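Local coordinates for MW1564 protein (Staphylococcus aureus, PDB 3NTV), which is a putative caffeoyl-CoA O-methyltransferase, expected to transfer a methyl group from S-adenosylmethionine to a hydroxyl of its substrate, at residues 133-138 with 163-168; 157-162 with 212-217; 88-93 with 121-126; 175-180 with 203-208. All coordinates share one frame; numbering follows the deposited sequence.

In the fold
From the N terminus, contact 3 closes first. It brings the last part of helix 84-90 and the residues that follow against the start of the edge strand 124-128. Contact 1 follows in series and ties the short helix 135-138 to the turn after helix 155-162. Contact 2 opens within that span, at 157-162, and closes at 212-217 on the other edge strand, so contacts 1 and 2 cross. Contact 4 lies wholly within the span of contact 2 and joins the loop after strand 170-175 to helix 192-209. Contacts 1 and 2 touch, as do contacts 2 and 4, and contacts 1 and 3 meet at Arg125. Contacts 3 and 4 lie on opposite sides of the chain's centre.

Contact 1: 133-138 with 163-168; sequences EQFENV and TPLLKH
Leu165 lies against Phe135 and Val138 and carries the whole tight part of this contact. Its CG comes to 3.7 Å from Phe135 CE1, approaching the ring obliquely. Leu165 CD2 meets the ring at CE1 and CZ, 3.8 Å from each. Leu165 CD1 touches Val138 CG2 at 3.9 Å and still reaches the ring at CE1. The Val138 and Leu165 side chains cross at about a right angle. Phe135 reaches this place because its CG is anti to the backbone N (chi1 -175°), which carries the ring out toward Leu165.

Val138 marks the buried side. It also packs on Thr99, Ile101 and Ile127 of neighbouring strands and on Tyr162. The Phe135 ring makes the closest touch but stays partly exposed, and the exposed Pro164 flanks this side. Glu136 and Asn137 lie at the surface. Asn137 ND2 donates to OE1 of the buried Gln134 at 2.9 Å, tying the turn to itself. No hydrogen bond joins the two segments. The contact is apolar packing between two neighbouring connections, the short helix before strand 143-149 and the turn after helix 155-162, in a Rossmann-like fold of a putative methyltransferase.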
# COMPACT_ATOMS: atom_id res chain seq x y z
N GLU A 133 -4.53 25.59 15.46
CA GLU A 133 -5.73 26.22 16.05
C GLU A 133 -7.06 25.95 15.38
O GLU A 133 -8.03 26.69 15.62
CB GLU A 133 -5.54 27.74 16.09
CG GLU A 133 -4.22 28.19 16.67
CD GLU A 133 -4.06 29.70 16.72
OE1 GLU A 133 -4.35 30.39 15.72
OE2 GLU A 133 -3.63 30.19 17.78
N GLN A 134 -7.14 24.91 14.52
CA GLN A 134 -8.39 24.67 13.80
C GLN A 134 -9.33 23.61 14.34
O GLN A 134 -10.35 23.35 13.70
CB GLN A 134 -8.13 24.43 12.29
CG GLN A 134 -7.28 25.49 11.59
CD GLN A 134 -7.77 26.90 11.82
OE1 GLN A 134 -8.98 27.18 11.78
NE2 GLN A 134 -6.82 27.81 12.06
N PHE A 135 -9.01 22.99 15.49
CA PHE A 135 -9.86 21.93 16.06
C PHE A 135 -11.36 22.28 16.11
O PHE A 135 -12.20 21.46 15.69
CB PHE A 135 -9.37 21.50 17.45
CG PHE A 135 -10.13 20.34 18.05
CD1 PHE A 135 -9.78 19.02 17.75
CD2 PHE A 135 -11.21 20.56 18.91
CE1 PHE A 135 -10.49 17.96 18.31
CE2 PHE A 135 -11.93 19.48 19.43
CZ PHE A 135 -11.56 18.19 19.14
N GLU A 136 -11.70 23.48 16.62
CA GLU A 136 -13.09 23.92 16.74
C GLU A 136 -13.77 24.26 15.41
O GLU A 136 -14.98 24.47 15.37
CB GLU A 136 -13.19 25.12 17.72
CG GLU A 136 -12.93 24.74 19.18
CD GLU A 136 -13.79 23.64 19.78
OE1 GLU A 136 -15.01 23.58 19.49
OE2 GLU A 136 -13.24 22.85 20.58
N ASN A 137 -13.00 24.34 14.32
CA ASN A 137 -13.55 24.63 13.00
C ASN A 137 -13.77 23.36 12.19
O ASN A 137 -14.39 23.42 11.13
CB ASN A 137 -12.68 25.63 12.25
CG ASN A 137 -12.67 26.97 12.95
OD1 ASN A 137 -13.70 27.45 13.43
ND2 ASN A 137 -11.49 27.57 13.08
N VAL A 138 -13.26 22.22 12.68
CA VAL A 138 -13.40 20.94 11.96
C VAL A 138 -14.04 19.83 12.78
O VAL A 138 -14.23 18.71 12.27
CB VAL A 138 -12.02 20.48 11.37
CG1 VAL A 138 -11.36 21.59 10.54
CG2 VAL A 138 -11.07 19.97 12.45
N THR A 163 -6.64 13.36 15.91
CA THR A 163 -7.03 11.95 16.06
C THR A 163 -8.22 11.70 16.96
O THR A 163 -8.97 10.79 16.65
CB THR A 163 -5.86 11.00 16.26
OG1 THR A 163 -5.12 11.38 17.42
CG2 THR A 163 -4.98 10.91 15.05
N PRO A 164 -8.52 12.51 18.01
CA PRO A 164 -9.77 12.29 18.75
C PRO A 164 -11.03 12.36 17.86
O PRO A 164 -12.09 11.86 18.26
CB PRO A 164 -9.78 13.46 19.76
CG PRO A 164 -8.35 13.77 19.97
CD PRO A 164 -7.77 13.64 18.58
N LEU A 165 -10.94 12.99 16.67
CA LEU A 165 -12.06 13.11 15.72
C LEU A 165 -12.10 11.94 14.73
O LEU A 165 -12.96 11.94 13.85
CB LEU A 165 -11.94 14.41 14.91
CG LEU A 165 -11.84 15.71 15.69
CD1 LEU A 165 -11.69 16.85 14.74
CD2 LEU A 165 -13.09 15.91 16.54
N LEU A 166 -11.14 11.03 14.81
CA LEU A 166 -11.09 9.88 13.91
C LEU A 166 -11.84 8.69 14.53
O LEU A 166 -11.62 8.34 15.69
CB LEU A 166 -9.61 9.51 13.67
CG LEU A 166 -9.30 8.36 12.71
CD1 LEU A 166 -9.72 8.73 11.27
CD2 LEU A 166 -7.82 8.01 12.76
N LYS A 167 -12.69 8.05 13.74
CA LYS A 167 -13.45 6.91 14.25
C LYS A 167 -12.55 5.73 14.55
O LYS A 167 -11.44 5.63 14.01
CB LYS A 167 -14.54 6.49 13.28
CG LYS A 167 -14.03 5.91 11.96
CD LYS A 167 -15.13 5.24 11.20
CE LYS A 167 -14.58 4.56 9.97
NZ LYS A 167 -15.69 4.14 9.07
N HIS A 168 -13.06 4.82 15.40
CA HIS A 168 -12.40 3.55 15.70
C HIS A 168 -12.31 2.80 14.35
O HIS A 168 -13.27 2.80 13.57
CB HIS A 168 -13.25 2.75 16.71
CG HIS A 168 -12.79 1.34 16.91
ND1 HIS A 168 -13.56 0.26 16.50
CD2 HIS A 168 -11.65 0.87 17.47
CE1 HIS A 168 -12.87 -0.82 16.82
NE2 HIS A 168 -11.71 -0.51 17.39

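Contact 2: 157-162 with 212-217; sequences KFFEIY and PGYTTN
Phe159 and Tyr214 form an edge-to-face aromatic pair. Phe159 presents its edge and Tyr214 its face. The ring planes stand at 65°, and the centroids are 5.0 Å apart. The side chains come from opposite directions, one from the helix and one from the strand.

The touching end of Phe159 is CZ. It sits 3.6 Å above the Tyr214 plane, over the ring centre. Its closest atom there is Tyr214 CZ, at 3.7 Å. Phe159 CE2 follows on one side and comes to 3.8 Å from Tyr214 CE2. Such a T-shaped approach puts the slightly positive C-H rim of one ring over the electron-rich face of the other.

With chi1 at -172° the Phe159 ring extends off the helix toward the strand. Both CB atoms are already directed across the gap. The rings therefore meet although the nearest CA atoms, those of Phe159 and Tyr214, are 11.7 Å apart.

No hydrogen bond crosses the contact. Phe159 is buried and takes part in a second edge-to-face pair with Trp207; it also packs on Tyr204 and Leu208. Tyr214 is partly exposed and lies along Ser228 and Lys230 of the neighbouring strand. Further along its strand, Thr215 O and Asn217 OD1 accept hydrogen bonds from Gln65 NE2 of the second subunit. The pair thus ties helix 155-162, in one of the helical layers, to edge strand 214-219 of the mixed seven-stranded sheet, as in class I methyltransferases.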
# COMPACT_ATOMS: atom_id res chain seq x y z
N LYS A 157 2.11 17.14 16.90
CA LYS A 157 1.02 17.87 17.55
C LYS A 157 -0.26 17.73 16.75
O LYS A 157 -1.30 17.53 17.33
CB LYS A 157 1.39 19.36 17.72
CG LYS A 157 2.36 19.65 18.85
CD LYS A 157 2.57 21.15 18.99
CE LYS A 157 3.41 21.52 20.18
NZ LYS A 157 3.28 22.97 20.51
N PHE A 158 -0.18 17.79 15.41
CA PHE A 158 -1.37 17.65 14.57
C PHE A 158 -1.99 16.29 14.77
O PHE A 158 -3.21 16.20 14.91
CB PHE A 158 -1.07 17.93 13.08
CG PHE A 158 -0.48 19.28 12.75
CD1 PHE A 158 -0.70 20.38 13.58
CD2 PHE A 158 0.27 19.47 11.60
CE1 PHE A 158 -0.15 21.63 13.28
CE2 PHE A 158 0.82 20.71 11.29
CZ PHE A 158 0.60 21.79 12.12
N PHE A 159 -1.17 15.22 14.85
CA PHE A 159 -1.70 13.89 15.11
C PHE A 159 -2.44 13.87 16.45
O PHE A 159 -3.56 13.38 16.51
CB PHE A 159 -0.56 12.86 15.10
CG PHE A 159 -0.96 11.41 15.18
CD1 PHE A 159 -0.81 10.57 14.08
CD2 PHE A 159 -1.42 10.86 16.38
CE1 PHE A 159 -1.16 9.21 14.16
CE2 PHE A 159 -1.75 9.50 16.47
CZ PHE A 159 -1.62 8.68 15.36
N GLU A 160 -1.85 14.44 17.53
CA GLU A 160 -2.51 14.45 18.85
C GLU A 160 -3.80 15.29 18.86
O GLU A 160 -4.79 14.87 19.46
CB GLU A 160 -1.54 14.96 19.94
CG GLU A 160 -0.32 14.09 20.16
CD GLU A 160 0.72 14.67 21.10
OE1 GLU A 160 1.02 15.88 20.99
OE2 GLU A 160 1.28 13.90 21.91
N ILE A 161 -3.80 16.45 18.19
CA ILE A 161 -4.97 17.34 18.15
C ILE A 161 -6.17 16.73 17.43
O ILE A 161 -7.29 16.85 17.91
CB ILE A 161 -4.62 18.73 17.54
CG1 ILE A 161 -3.64 19.53 18.43
CG2 ILE A 161 -5.87 19.58 17.24
CD1 ILE A 161 -2.97 20.73 17.69
N TYR A 162 -5.94 16.12 16.24
CA TYR A 162 -7.02 15.71 15.36
C TYR A 162 -7.50 14.28 15.44
O TYR A 162 -8.67 14.02 15.14
CB TYR A 162 -6.72 16.14 13.89
CG TYR A 162 -6.61 17.64 13.74
CD1 TYR A 162 -7.74 18.45 13.77
CD2 TYR A 162 -5.36 18.27 13.66
CE1 TYR A 162 -7.65 19.84 13.68
CE2 TYR A 162 -5.25 19.66 13.58
CZ TYR A 162 -6.40 20.44 13.59
OH TYR A 162 -6.33 21.81 13.46
N PRO A 212 0.13 3.02 21.45
CA PRO A 212 -0.54 1.70 21.58
C PRO A 212 -1.92 1.56 20.94
O PRO A 212 -2.36 0.44 20.69
CB PRO A 212 -0.56 1.45 23.09
CG PRO A 212 -0.54 2.80 23.69
CD PRO A 212 0.25 3.69 22.76
N GLY A 213 -2.59 2.68 20.68
CA GLY A 213 -3.91 2.63 20.08
C GLY A 213 -3.89 2.57 18.56
O GLY A 213 -4.93 2.79 17.93
N TYR A 214 -2.71 2.31 17.95
CA TYR A 214 -2.52 2.29 16.49
C TYR A 214 -1.70 1.12 16.01
O TYR A 214 -0.71 0.77 16.64
CB TYR A 214 -1.88 3.61 15.99
CG TYR A 214 -2.79 4.80 16.15
CD1 TYR A 214 -3.63 5.20 15.12
CD2 TYR A 214 -2.89 5.47 17.37
CE1 TYR A 214 -4.54 6.24 15.29
CE2 TYR A 214 -3.81 6.50 17.56
CZ TYR A 214 -4.63 6.89 16.51
OH TYR A 214 -5.53 7.91 16.67
N THR A 215 -2.07 0.57 14.84
CA THR A 215 -1.31 -0.47 14.15
C THR A 215 -0.76 0.20 12.88
O THR A 215 -1.57 0.60 12.03
CB THR A 215 -2.18 -1.70 13.93
OG1 THR A 215 -2.60 -2.19 15.21
CG2 THR A 215 -1.47 -2.79 13.19
N THR A 216 0.58 0.34 12.78
CA THR A 216 1.24 1.06 11.67
C THR A 216 2.16 0.24 10.80
O THR A 216 2.92 -0.60 11.29
CB THR A 216 2.02 2.29 12.24
OG1 THR A 216 1.10 3.14 12.92
CG2 THR A 216 2.77 3.11 11.17
N ASN A 217 2.16 0.53 9.48
CA ASN A 217 3.13 -0.04 8.58
C ASN A 217 3.71 1.07 7.71
O ASN A 217 3.00 2.05 7.42
CB ASN A 217 2.59 -1.18 7.74
CG ASN A 217 1.68 -0.72 6.65
OD1 ASN A 217 0.63 -0.16 6.93
ND2 ASN A 217 2.12 -0.83 5.39

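Contact 3: 88-93 with 121-126; sequences QFASIS and ENQVRI
Ala90 and Gln123 bring the two backbones closest, with CA atoms 6.4 Å apart. Segment 88-93 carries the last part of helix 84-90 and the residues after it. Segment 121-126 begins with helical backbone angles at 121-123, without the regular bonds, and becomes extended at Val124, where strand 124-128 starts. In the first segment Ile92 N bonds back to Phe89 O at 3.2 Å. Ser91 OG also returns to the helix and donates to Gln88 O at 2.7 Å. No clear hydrogen bond passes between the segments.

Both facing side chains point across. Ala90 CB rests 4.0 Å from Gln123 CB and 4.1 Å from Val124 CG2. This small methyl lets the strand start lie close to the helix. Val124 is covered further by Leu115 of helix 105-117 and by Thr100 of the next strand.

The setting is the Rossmann-like sheet of this putative methyltransferase. Strand 124-128 is its outermost parallel strand on this side. Backbone hydrogen bonds of Arg125, and of Gln123 just before the strand, join it to strand 97-102.

Gln123 sends an extended chain beyond CG (chi2 -171°) along Ala90 and toward Ser93. Its terminal amide lies beside two backbone carbonyls, Ala90 O and Ser93 O. The way round of that amide is uncertain. Ser93 itself turns its hydroxyl to Asp95, in the loop before strand 97-102. Arg125 takes no part across the contact and forms a salt bridge with Asp140.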
# COMPACT_ATOMS: atom_id res chain seq x y z
N GLN A 88 -8.99 14.73 -5.98
CA GLN A 88 -8.81 13.34 -6.37
C GLN A 88 -9.61 12.42 -5.45
O GLN A 88 -10.28 11.51 -5.92
CB GLN A 88 -7.31 12.96 -6.39
CG GLN A 88 -6.56 13.55 -7.59
CD GLN A 88 -6.77 12.77 -8.87
OE1 GLN A 88 -7.66 11.94 -8.98
NE2 GLN A 88 -5.93 13.00 -9.87
N PHE A 89 -9.62 12.70 -4.14
CA PHE A 89 -10.40 11.88 -3.20
C PHE A 89 -11.90 12.09 -3.42
O PHE A 89 -12.65 11.12 -3.44
CB PHE A 89 -10.04 12.21 -1.74
CG PHE A 89 -8.58 12.04 -1.35
CD1 PHE A 89 -7.77 11.11 -2.00
CD2 PHE A 89 -8.03 12.78 -0.31
CE1 PHE A 89 -6.44 10.92 -1.61
CE2 PHE A 89 -6.69 12.60 0.06
CZ PHE A 89 -5.91 11.67 -0.60
N ALA A 90 -12.33 13.36 -3.57
CA ALA A 90 -13.75 13.67 -3.78
C ALA A 90 -14.27 13.07 -5.09
O ALA A 90 -15.45 12.71 -5.17
CB ALA A 90 -13.97 15.17 -3.78
N SER A 91 -13.37 12.90 -6.10
CA SER A 91 -13.76 12.34 -7.39
C SER A 91 -14.19 10.88 -7.33
O SER A 91 -14.82 10.39 -8.28
CB SER A 91 -12.67 12.55 -8.44
OG SER A 91 -11.61 11.62 -8.25
N ILE A 92 -13.80 10.16 -6.25
CA ILE A 92 -14.14 8.75 -6.13
C ILE A 92 -15.65 8.47 -5.99
O ILE A 92 -16.18 7.51 -6.58
CB ILE A 92 -13.32 8.10 -4.98
CG1 ILE A 92 -11.82 8.21 -5.23
CG2 ILE A 92 -13.77 6.62 -4.73
CD1 ILE A 92 -10.97 7.94 -3.93
N SER A 93 -16.35 9.31 -5.21
CA SER A 93 -17.76 9.12 -4.94
C SER A 93 -18.39 10.46 -4.57
O SER A 93 -17.74 11.28 -3.92
CB SER A 93 -17.94 8.13 -3.79
OG SER A 93 -19.29 7.74 -3.62
N GLU A 121 -16.79 22.38 -4.96
CA GLU A 121 -17.03 23.21 -3.77
C GLU A 121 -18.04 22.66 -2.77
O GLU A 121 -18.00 23.06 -1.60
CB GLU A 121 -17.36 24.67 -4.12
CG GLU A 121 -16.26 25.42 -4.85
CD GLU A 121 -16.79 26.66 -5.56
OE1 GLU A 121 -17.79 26.54 -6.30
OE2 GLU A 121 -16.24 27.76 -5.34
N ASN A 122 -18.93 21.74 -3.19
CA ASN A 122 -19.88 21.11 -2.29
C ASN A 122 -19.24 19.94 -1.53
O ASN A 122 -19.73 19.58 -0.46
CB ASN A 122 -21.12 20.62 -3.06
CG ASN A 122 -20.83 19.62 -4.16
OD1 ASN A 122 -19.88 19.78 -4.94
ND2 ASN A 122 -21.72 18.65 -4.32
N GLN A 123 -18.19 19.31 -2.09
CA GLN A 123 -17.57 18.17 -1.43
C GLN A 123 -16.34 18.53 -0.62
O GLN A 123 -15.98 17.77 0.29
CB GLN A 123 -17.15 17.12 -2.47
CG GLN A 123 -18.34 16.40 -3.10
CD GLN A 123 -17.88 15.25 -3.93
OE1 GLN A 123 -17.47 14.18 -3.42
NE2 GLN A 123 -17.90 15.43 -5.22
N VAL A 124 -15.66 19.64 -0.97
CA VAL A 124 -14.41 20.03 -0.30
C VAL A 124 -14.56 21.36 0.43
O VAL A 124 -14.99 22.35 -0.16
CB VAL A 124 -13.21 20.08 -1.29
CG1 VAL A 124 -11.89 20.44 -0.59
CG2 VAL A 124 -13.09 18.77 -2.08
N ARG A 125 -14.14 21.38 1.70
CA ARG A 125 -14.16 22.57 2.54
C ARG A 125 -12.72 22.96 2.84
O ARG A 125 -11.95 22.13 3.34
CB ARG A 125 -14.93 22.21 3.84
CG ARG A 125 -14.78 23.15 5.02
CD ARG A 125 -15.75 22.76 6.14
NE ARG A 125 -15.32 21.59 6.93
CZ ARG A 125 -15.83 21.31 8.12
NH1 ARG A 125 -16.75 22.10 8.66
NH2 ARG A 125 -15.42 20.24 8.79
N ILE A 126 -12.34 24.21 2.56
CA ILE A 126 -11.00 24.70 2.86
C ILE A 126 -11.11 25.49 4.15
O ILE A 126 -11.89 26.44 4.22
CB ILE A 126 -10.41 25.58 1.71
CG1 ILE A 126 -10.28 24.77 0.41
CG2 ILE A 126 -9.03 26.21 2.14
CD1 ILE A 126 -10.05 25.62 -0.83

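Contact 4: 175-180 with 203-208; sequences DNVLYH and DYNEWL
Val177 and Asn205 join the loop after strand 170-175 to helix 192-209 of the Rossmann-like fold of this putative methyltransferase. The loop holds a type I beta turn from Asn176 to Tyr179.

Hydrogen bonding comes first. Asn205 ND2 donates to Val177 O at 2.9 Å, with an N-H...O angle of 154°. The donor lies in the carbonyl plane, on a lone pair, and the oxygen lies close to the amide plane of Asn205. The same ND2 also bonds Tyr28 OH of the second subunit. This buried nitrogen therefore links loop, helix and subunit interface. Within the loop, Tyr179 N bonds to Asn176 O at 3.1 Å and His180 N to Asn176 OD1 at 2.9 Å. Asn176 O thus closes the turn, and its OD1 holds the residue that follows.

Van der Waals packing is the second kind. Val177 crosses Asn205 obliquely. Phe218 of strand 214-219 touches both residues, and Leu32 of the second subunit packs on Asn205.

The Asn205 amide works with both ends. While ND2 donates to the carbonyl oxygen, OD1 lies against the valine side chain, 3.4 Å from Val177 CB and 3.3 Å from Val177 CG1.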
# COMPACT_ATOMS: atom_id res chain seq x y z
N ASP A 175 2.25 10.99 4.89
CA ASP A 175 3.15 11.09 3.75
C ASP A 175 4.51 11.61 4.21
O ASP A 175 4.62 12.20 5.29
CB ASP A 175 2.58 12.04 2.68
CG ASP A 175 3.16 11.85 1.29
OD1 ASP A 175 3.92 10.87 1.08
OD2 ASP A 175 2.89 12.70 0.42
N ASN A 176 5.54 11.39 3.37
CA ASN A 176 6.87 11.93 3.58
C ASN A 176 7.59 11.42 4.81
O ASN A 176 8.38 12.14 5.41
CB ASN A 176 6.80 13.47 3.52
CG ASN A 176 8.03 14.14 2.97
OD1 ASN A 176 8.88 13.53 2.31
ND2 ASN A 176 8.12 15.42 3.25
N VAL A 177 7.38 10.14 5.14
CA VAL A 177 8.03 9.50 6.30
C VAL A 177 9.52 9.18 6.02
O VAL A 177 10.24 8.80 6.95
CB VAL A 177 7.23 8.34 6.94
CG1 VAL A 177 5.92 8.85 7.53
CG2 VAL A 177 7.00 7.21 5.95
N LEU A 178 9.97 9.37 4.77
CA LEU A 178 11.39 9.22 4.41
C LEU A 178 12.02 10.59 4.07
O LEU A 178 13.15 10.63 3.61
CB LEU A 178 11.58 8.24 3.22
CG LEU A 178 11.26 6.75 3.47
CD1 LEU A 178 11.40 5.97 2.19
CD2 LEU A 178 12.19 6.14 4.52
N TYR A 179 11.30 11.71 4.34
CA TYR A 179 11.72 13.08 3.98
C TYR A 179 12.36 13.12 2.59
O TYR A 179 13.56 13.38 2.44
CB TYR A 179 12.55 13.85 5.05
CG TYR A 179 12.57 15.34 4.72
CD1 TYR A 179 13.74 15.98 4.32
CD2 TYR A 179 11.38 16.07 4.65
CE1 TYR A 179 13.74 17.31 3.88
CE2 TYR A 179 11.37 17.40 4.23
CZ TYR A 179 12.55 18.02 3.87
OH TYR A 179 12.51 19.34 3.49
N HIS A 180 11.58 12.73 1.57
CA HIS A 180 12.00 12.73 0.17
C HIS A 180 13.18 11.78 -0.12
O HIS A 180 13.84 11.92 -1.15
CB HIS A 180 12.28 14.17 -0.30
CG HIS A 180 11.20 15.15 0.04
ND1 HIS A 180 9.98 15.14 -0.63
CD2 HIS A 180 11.20 16.15 0.94
CE1 HIS A 180 9.29 16.14 -0.11
NE2 HIS A 180 9.98 16.77 0.84
N ASP A 203 11.95 11.54 14.40
CA ASP A 203 11.28 11.61 15.70
C ASP A 203 9.80 11.23 15.56
O ASP A 203 9.28 10.49 16.38
CB ASP A 203 11.41 13.02 16.31
CG ASP A 203 12.80 13.34 16.81
OD1 ASP A 203 13.66 12.42 16.83
OD2 ASP A 203 13.04 14.51 17.19
N TYR A 204 9.12 11.75 14.52
CA TYR A 204 7.71 11.44 14.26
C TYR A 204 7.52 9.93 14.08
O TYR A 204 6.63 9.37 14.70
CB TYR A 204 7.20 12.20 13.01
CG TYR A 204 5.76 11.88 12.64
CD1 TYR A 204 4.71 12.67 13.10
CD2 TYR A 204 5.46 10.77 11.85
CE1 TYR A 204 3.39 12.38 12.76
CE2 TYR A 204 4.14 10.47 11.51
CZ TYR A 204 3.11 11.30 11.95
OH TYR A 204 1.80 11.05 11.60
N ASN A 205 8.33 9.31 13.22
CA ASN A 205 8.22 7.86 12.96
C ASN A 205 8.36 7.01 14.23
O ASN A 205 7.55 6.11 14.47
CB ASN A 205 9.20 7.42 11.90
CG ASN A 205 8.92 8.03 10.55
OD1 ASN A 205 7.81 8.53 10.27
ND2 ASN A 205 9.93 8.07 9.71
N GLU A 206 9.38 7.31 15.05
CA GLU A 206 9.62 6.59 16.31
C GLU A 206 8.47 6.79 17.27
O GLU A 206 8.07 5.85 17.94
CB GLU A 206 10.93 7.06 16.96
CG GLU A 206 12.19 6.70 16.20
CD GLU A 206 12.66 5.25 16.26
OE1 GLU A 206 13.50 4.88 15.42
OE2 GLU A 206 12.21 4.50 17.16
N TRP A 207 7.95 8.02 17.37
CA TRP A 207 6.85 8.32 18.28
C TRP A 207 5.58 7.58 17.80
O TRP A 207 4.85 7.01 18.61
CB TRP A 207 6.65 9.83 18.31
CG TRP A 207 5.44 10.28 19.05
CD1 TRP A 207 5.34 10.55 20.38
CD2 TRP A 207 4.16 10.58 18.48
NE1 TRP A 207 4.06 10.97 20.68
CE2 TRP A 207 3.33 11.03 19.52
CE3 TRP A 207 3.64 10.54 17.16
CZ2 TRP A 207 1.99 11.40 19.31
CZ3 TRP A 207 2.33 10.93 16.95
CH2 TRP A 207 1.51 11.33 18.02
N LEU A 208 5.35 7.56 16.48
CA LEU A 208 4.17 6.91 15.90
C LEU A 208 4.10 5.41 16.20
O LEU A 208 3.05 4.93 16.63
CB LEU A 208 4.11 7.17 14.40
CG LEU A 208 2.95 6.52 13.61
CD1 LEU A 208 1.61 7.02 14.11
CD2 LEU A 208 3.13 6.81 12.14